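Local coordinates for Acarbose/maltose binding protein GacH (Streptomyces glaucescens, PDB 3K01), which binds acarbose and an acarbose homolog as the solute receptor of an ABC transporter, and probably also binds maltose, at residues A[118-123]-A[358-363]; A[135-140]-A[335-340]. All coordinates share one frame; numbering follows the deposited sequence.

Contact 1. Residues A[118-123]-A[358-363]; sequences DHLPQA and PAVDKA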
loop_
_atom_site.group_PDB
_atom_site.type_symbol
_atom_site.label_atom_id
_atom_site.label_comp_id
_atom_site.label_asym_id
_atom_site.label_seq_id
_atom_site.Cartn_x
_atom_site.Cartn_y
_atom_site.Cartn_z
ATOM N N ASP A 118 -9.104 -14.091 10.710
ATOM C CA ASP A 118 -8.315 -13.194 11.479
ATOM C C ASP A 118 -7.822 -12.007 10.620
ATOM O O ASP A 118 -7.539 -10.963 11.127
ATOM C CB ASP A 118 -7.119 -14.018 12.008
ATOM C CG ASP A 118 -6.391 -13.381 13.168
ATOM O OD1 ASP A 118 -6.885 -12.528 13.875
ATOM O OD2 ASP A 118 -5.270 -13.811 13.405
ATOM N N HIS A 119 -7.698 -12.164 9.311
ATOM C CA HIS A 119 -7.061 -11.081 8.541
ATOM C C HIS A 119 -7.979 -9.889 8.325
ATOM O O HIS A 119 -9.194 -10.038 8.157
ATOM C CB HIS A 119 -6.550 -11.587 7.204
ATOM C CG HIS A 119 -5.488 -12.621 7.334
ATOM N ND1 HIS A 119 -4.175 -12.308 7.607
ATOM C CD2 HIS A 119 -5.548 -13.970 7.266
ATOM C CE1 HIS A 119 -3.463 -13.417 7.669
ATOM N NE2 HIS A 119 -4.281 -14.442 7.488
ATOM N N LEU A 120 -7.389 -8.698 8.325
ATOM C CA LEU A 120 -8.103 -7.494 7.911
ATOM C C LEU A 120 -8.792 -7.747 6.577
ATOM O O LEU A 120 -8.231 -8.382 5.694
ATOM C CB LEU A 120 -7.124 -6.332 7.784
ATOM C CG LEU A 120 -6.534 -5.819 9.106
ATOM C CD1 LEU A 120 -5.337 -4.903 8.817
ATOM C CD2 LEU A 120 -7.569 -5.092 9.977
ATOM N N PRO A 121 -10.021 -7.223 6.405
ATOM C CA PRO A 121 -10.792 -7.620 5.210
ATOM C C PRO A 121 -10.104 -7.218 3.896
ATOM O O PRO A 121 -10.110 -7.970 2.913
ATOM C CB PRO A 121 -12.135 -6.897 5.404
ATOM C CG PRO A 121 -11.809 -5.753 6.308
ATOM C CD PRO A 121 -10.780 -6.312 7.278
ATOM N N GLN A 122 -9.464 -6.053 3.876
ATOM C CA GLN A 122 -8.791 -5.628 2.665
ATOM C C GLN A 122 -7.620 -6.556 2.323
ATOM O O GLN A 122 -7.361 -6.852 1.171
ATOM C CB GLN A 122 -8.258 -4.189 2.785
ATOM C CG GLN A 122 -9.330 -3.149 3.061
ATOM C CD GLN A 122 -9.503 -2.897 4.553
ATOM O OE1 GLN A 122 -9.221 -3.767 5.392
ATOM N NE2 GLN A 122 -9.963 -1.694 4.896
ATOM N N ALA A 123 -6.877 -6.956 3.357
ATOM C CA ALA A 123 -5.735 -7.841 3.167
ATOM C C ALA A 123 -6.201 -9.210 2.669
ATOM O O ALA A 123 -5.625 -9.738 1.715
ATOM C CB ALA A 123 -4.935 -7.966 4.469
ATOM N N PRO A 358 -5.022 3.694 12.684
ATOM C CA PRO A 358 -6.240 4.365 12.233
ATOM C C PRO A 358 -6.273 4.612 10.720
ATOM O O PRO A 358 -7.320 4.480 10.084
ATOM C CB PRO A 358 -6.223 5.682 13.035
ATOM C CG PRO A 358 -5.462 5.306 14.302
ATOM C CD PRO A 358 -4.355 4.424 13.791
ATOM N N ALA A 359 -5.119 4.923 10.130
ATOM C CA ALA A 359 -5.048 5.080 8.670
ATOM C C ALA A 359 -5.330 3.759 7.946
ATOM O O ALA A 359 -6.063 3.706 6.954
ATOM C CB ALA A 359 -3.678 5.622 8.286
ATOM N N VAL A 360 -4.768 2.669 8.460
ATOM C CA VAL A 360 -5.018 1.339 7.883
ATOM C C VAL A 360 -6.518 0.997 7.905
ATOM O O VAL A 360 -7.026 0.350 6.983
ATOM C CB VAL A 360 -4.168 0.276 8.604
ATOM C CG1 VAL A 360 -4.639 -1.161 8.302
ATOM C CG2 VAL A 360 -2.719 0.423 8.206
ATOM N N ASP A 361 -7.236 1.454 8.928
ATOM C CA ASP A 361 -8.688 1.256 8.970
ATOM C C ASP A 361 -9.434 1.993 7.861
ATOM O O ASP A 361 -10.594 1.698 7.610
ATOM C CB ASP A 361 -9.276 1.676 10.325
ATOM C CG ASP A 361 -8.971 0.693 11.462
ATOM O OD1 ASP A 361 -8.525 -0.455 11.227
ATOM O OD2 ASP A 361 -9.224 1.108 12.606
ATOM N N LYS A 362 -8.771 2.929 7.186
ATOM C CA LYS A 362 -9.372 3.624 6.049
ATOM C C LYS A 362 -8.940 3.047 4.729
ATOM O O LYS A 362 -9.307 3.602 3.683
ATOM C CB LYS A 362 -9.050 5.128 6.110
ATOM C CG LYS A 362 -9.867 5.874 7.172
ATOM C CD LYS A 362 -11.374 5.790 6.934
ATOM C CE LYS A 362 -12.068 6.479 8.083
ATOM N NZ LYS A 362 -12.072 5.608 9.303
ATOM N N ALA A 363 -8.178 1.960 4.714
ATOM C CA ALA A 363 -7.678 1.441 3.446
ATOM C C ALA A 363 -8.810 0.999 2.529
ATOM O O ALA A 363 -9.793 0.404 2.983
ATOM C CB ALA A 363 -6.704 0.307 3.698
HETATM O O HOH W 1 -7.787 -2.440 7.362
HETATM O O HOH W 2 -11.271 -1.006 7.395
#
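The side-chain amide of Q122 reaches across from the first turn of helix 121-125 to the backbone of V360 to A363, in a protein of the bacterial solute-binding family. The landing site is a type I beta turn formed by these four residues. Q122 NE2 gives a direct hydrogen bond to A363 O at 2.8 Å. The bond is somewhat bent, 155° at the hydrogen, and NE2 comes in tilted 31° from the carbonyl plane of A363. The Q122 chain is bent at chi2 (93°), which carries the amide toward the turn; chi3 then sets NE2 at A363 O.

Two waters complete the grip. Water 1 donates to Q122 OE1 and to V360 O, while water 2 accepts from Q122 NE2, 2.9 Å away, and donates to D361 O. With one partner on OE1 and two on NE2, the amide has its rotation fixed: OE1 accepts and NE2 donates.

Beside this polar bridge runs a small apolar one. CD1 of L120, the N-cap residue of helix 121-125, meets CG1 of V360 at 3.8 Å, and the two side chains cross at about a right angle.

Farther out, Q122 O accepts from Q295 NE2 and the backbone of K362 pairs with that of S293, so strand 293-302 is hydrogen-bonded to both segments. The carboxylate of D361 turns to K357 in a salt bridge. The turn itself is closed by A363 N donating to V360 O at 3.0 Å, which makes V360 O an acceptor twice over, from A363 N and from water 1.

Contact 2. Residues A[135-140]-A[335-340]; sequences AVPQVI and LPTRTS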
loop_
_atom_site.group_PDB
_atom_site.type_symbol
_atom_site.label_atom_id
_atom_site.label_comp_id
_atom_site.label_asym_id
_atom_site.label_seq_id
_atom_site.Cartn_x
_atom_site.Cartn_y
_atom_site.Cartn_z
ATOM N N ALA A 135 -2.989 -16.443 -2.535
ATOM C CA ALA A 135 -1.971 -15.952 -1.608
ATOM C C ALA A 135 -2.507 -16.021 -0.205
ATOM O O ALA A 135 -3.699 -16.249 -0.000
ATOM C CB ALA A 135 -1.549 -14.490 -1.957
ATOM N N VAL A 136 -1.615 -15.778 0.749
ATOM C CA VAL A 136 -1.987 -15.496 2.138
ATOM C C VAL A 136 -1.386 -14.122 2.518
ATOM O O VAL A 136 -0.309 -13.761 2.057
ATOM C CB VAL A 136 -1.513 -16.580 3.141
ATOM C CG1 VAL A 136 -2.258 -17.889 2.865
ATOM C CG2 VAL A 136 0.003 -16.805 3.063
ATOM N N PRO A 137 -2.082 -13.360 3.366
ATOM C CA PRO A 137 -1.582 -12.006 3.690
ATOM C C PRO A 137 -0.392 -12.020 4.613
ATOM O O PRO A 137 -0.254 -12.897 5.478
ATOM C CB PRO A 137 -2.782 -11.350 4.396
ATOM C CG PRO A 137 -3.980 -12.204 4.015
ATOM C CD PRO A 137 -3.386 -13.597 3.996
ATOM N N GLN A 138 0.456 -11.011 4.467
ATOM C CA GLN A 138 1.651 -10.887 5.301
ATOM C C GLN A 138 1.699 -9.524 6.015
ATOM O O GLN A 138 1.592 -9.475 7.247
ATOM C CB GLN A 138 2.908 -11.128 4.491
ATOM C CG GLN A 138 4.152 -11.210 5.344
ATOM C CD GLN A 138 5.392 -11.105 4.525
ATOM O OE1 GLN A 138 5.515 -10.183 3.713
ATOM N NE2 GLN A 138 6.338 -12.059 4.688
ATOM N N VAL A 139 1.822 -8.425 5.260
ATOM C CA VAL A 139 1.832 -7.091 5.884
ATOM C C VAL A 139 0.973 -6.145 5.054
ATOM O O VAL A 139 0.737 -6.364 3.853
ATOM C CB VAL A 139 3.265 -6.507 6.018
ATOM C CG1 VAL A 139 4.133 -7.330 6.982
ATOM C CG2 VAL A 139 3.928 -6.408 4.696
ATOM N N ILE A 140 0.502 -5.083 5.696
ATOM C CA ILE A 140 -0.318 -4.053 5.029
ATOM C C ILE A 140 0.293 -2.678 5.245
ATOM O O ILE A 140 0.961 -2.447 6.246
ATOM C CB ILE A 140 -1.786 -4.088 5.579
ATOM C CG1 ILE A 140 -2.740 -3.115 4.839
ATOM C CG2 ILE A 140 -1.831 -3.873 7.099
ATOM C CD1 ILE A 140 -4.203 -3.524 4.952
ATOM N N LEU A 335 3.476 -3.598 9.519
ATOM C CA LEU A 335 2.131 -3.667 10.079
ATOM C C LEU A 335 1.474 -5.015 9.757
ATOM O O LEU A 335 1.424 -5.407 8.601
ATOM C CB LEU A 335 1.254 -2.519 9.539
ATOM C CG LEU A 335 1.859 -1.129 9.761
ATOM C CD1 LEU A 335 1.097 -0.089 8.969
ATOM C CD2 LEU A 335 1.877 -0.765 11.262
ATOM N N PRO A 336 0.956 -5.705 10.794
ATOM C CA PRO A 336 0.368 -7.020 10.529
ATOM C C PRO A 336 -0.961 -6.977 9.812
ATOM O O PRO A 336 -1.668 -5.962 9.811
ATOM C CB PRO A 336 0.176 -7.621 11.923
ATOM C CG PRO A 336 0.358 -6.499 12.902
ATOM C CD PRO A 336 0.920 -5.312 12.225
ATOM N N THR A 337 -1.340 -8.111 9.234
ATOM C CA THR A 337 -2.669 -8.210 8.664
ATOM C C THR A 337 -3.641 -8.906 9.587
ATOM O O THR A 337 -4.851 -8.805 9.393
ATOM C CB THR A 337 -2.659 -8.956 7.350
ATOM O OG1 THR A 337 -2.236 -10.320 7.575
ATOM C CG2 THR A 337 -1.720 -8.286 6.380
ATOM N N ARG A 338 -3.155 -9.592 10.602
ATOM C CA ARG A 338 -4.050 -10.350 11.517
ATOM C C ARG A 338 -4.588 -9.468 12.626
ATOM O O ARG A 338 -3.836 -8.878 13.324
ATOM C CB ARG A 338 -3.281 -11.518 12.117
ATOM C CG ARG A 338 -3.135 -12.681 11.133
ATOM C CD ARG A 338 -2.380 -13.847 11.763
ATOM N NE ARG A 338 -2.350 -14.986 10.870
ATOM C CZ ARG A 338 -3.339 -15.834 10.788
ATOM N NH1 ARG A 338 -4.246 -15.904 11.709
ATOM N NH2 ARG A 338 -3.379 -16.664 9.803
ATOM N N THR A 339 -5.895 -9.404 12.766
ATOM C CA THR A 339 -6.484 -8.526 13.765
ATOM C C THR A 339 -6.029 -8.898 15.179
ATOM O O THR A 339 -5.801 -8.023 16.015
ATOM C CB THR A 339 -8.019 -8.482 13.653
ATOM O OG1 THR A 339 -8.549 -9.778 13.935
ATOM C CG2 THR A 339 -8.448 -8.074 12.266
ATOM N N SER A 340 -5.840 -10.187 15.422
ATOM C CA SER A 340 -5.417 -10.667 16.740
ATOM C C SER A 340 -4.066 -10.114 17.135
ATOM O O SER A 340 -3.808 -9.870 18.332
ATOM C CB SER A 340 -5.368 -12.201 16.787
ATOM O OG SER A 340 -4.356 -12.743 15.935
HETATM O O HOH W 3 3.690 -2.876 6.734
#
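I140 N donates to L335 O at 3.1 Å, the one direct hydrogen bond between strand 132-148 and the irregular chain 335-340. It is fairly straight, 160° at the hydrogen. The same L335 O also receives a CA-H...O contact from V139 CA, 3.2 Å away. On the other side of the residue pair a water takes over: water 3 donates to I140 O and accepts from L335 N. I140 and L335 are thus joined once directly and once through solvent.

The van der Waals contacts come largely from branched side chains. T337 has chi1 64°, which sends OG1 between its backbone N and carbonyl carbon and swings CG2 across to the strand. That methyl lies against the peptide linking Q138 and V139, 3.6 Å from Q138 O. T337 OG1 packs on P137 CB but finds its polar partners outside, at H119 ND1 and Q325 OE1. I140 in turn sets CG2 against P336 O at 3.4 Å, and the same methyl makes an apolar contact with L335 CB at 4.2 Å. L335 CB also sits 3.3 Å from I140 O, a close fit in a wholly buried contact.

The strand is not regular here. Q138 and V139 both face W298, a classic beta bulge, and the CB of Q138 points away from 335-340, its OE1 taking a hydrogen bond from R89 NE.

Strand 293-302 pairs with this strand through V136 to L300 and V139 to W298. P336 and R338 pack on helix 322-332, and L335 inserts against M352, V353, F356 and V360 of helix 351-360.

In the fold
The two contacts lie about 9 Å apart between centres and touch directly, through segment 118-123 and residues 337-339. Contact 2 is nested inside the long chain excursion closed by contact 1. L120 N probably hydrogen-bonds T337 O at 2.8 Å, and the ring of H119 packs on P137, with H119 ND1 3.6 Å from P137 CG. Between 118-123 of contact 1 and 335-340 of contact 2, D118 OD2 forms a salt bridge with R338 NH1, and D118 O accepts from T339 OG1. The apolar parts meet at L120, whose side chain touches both V360 of contact 1 and I140 of contact 2.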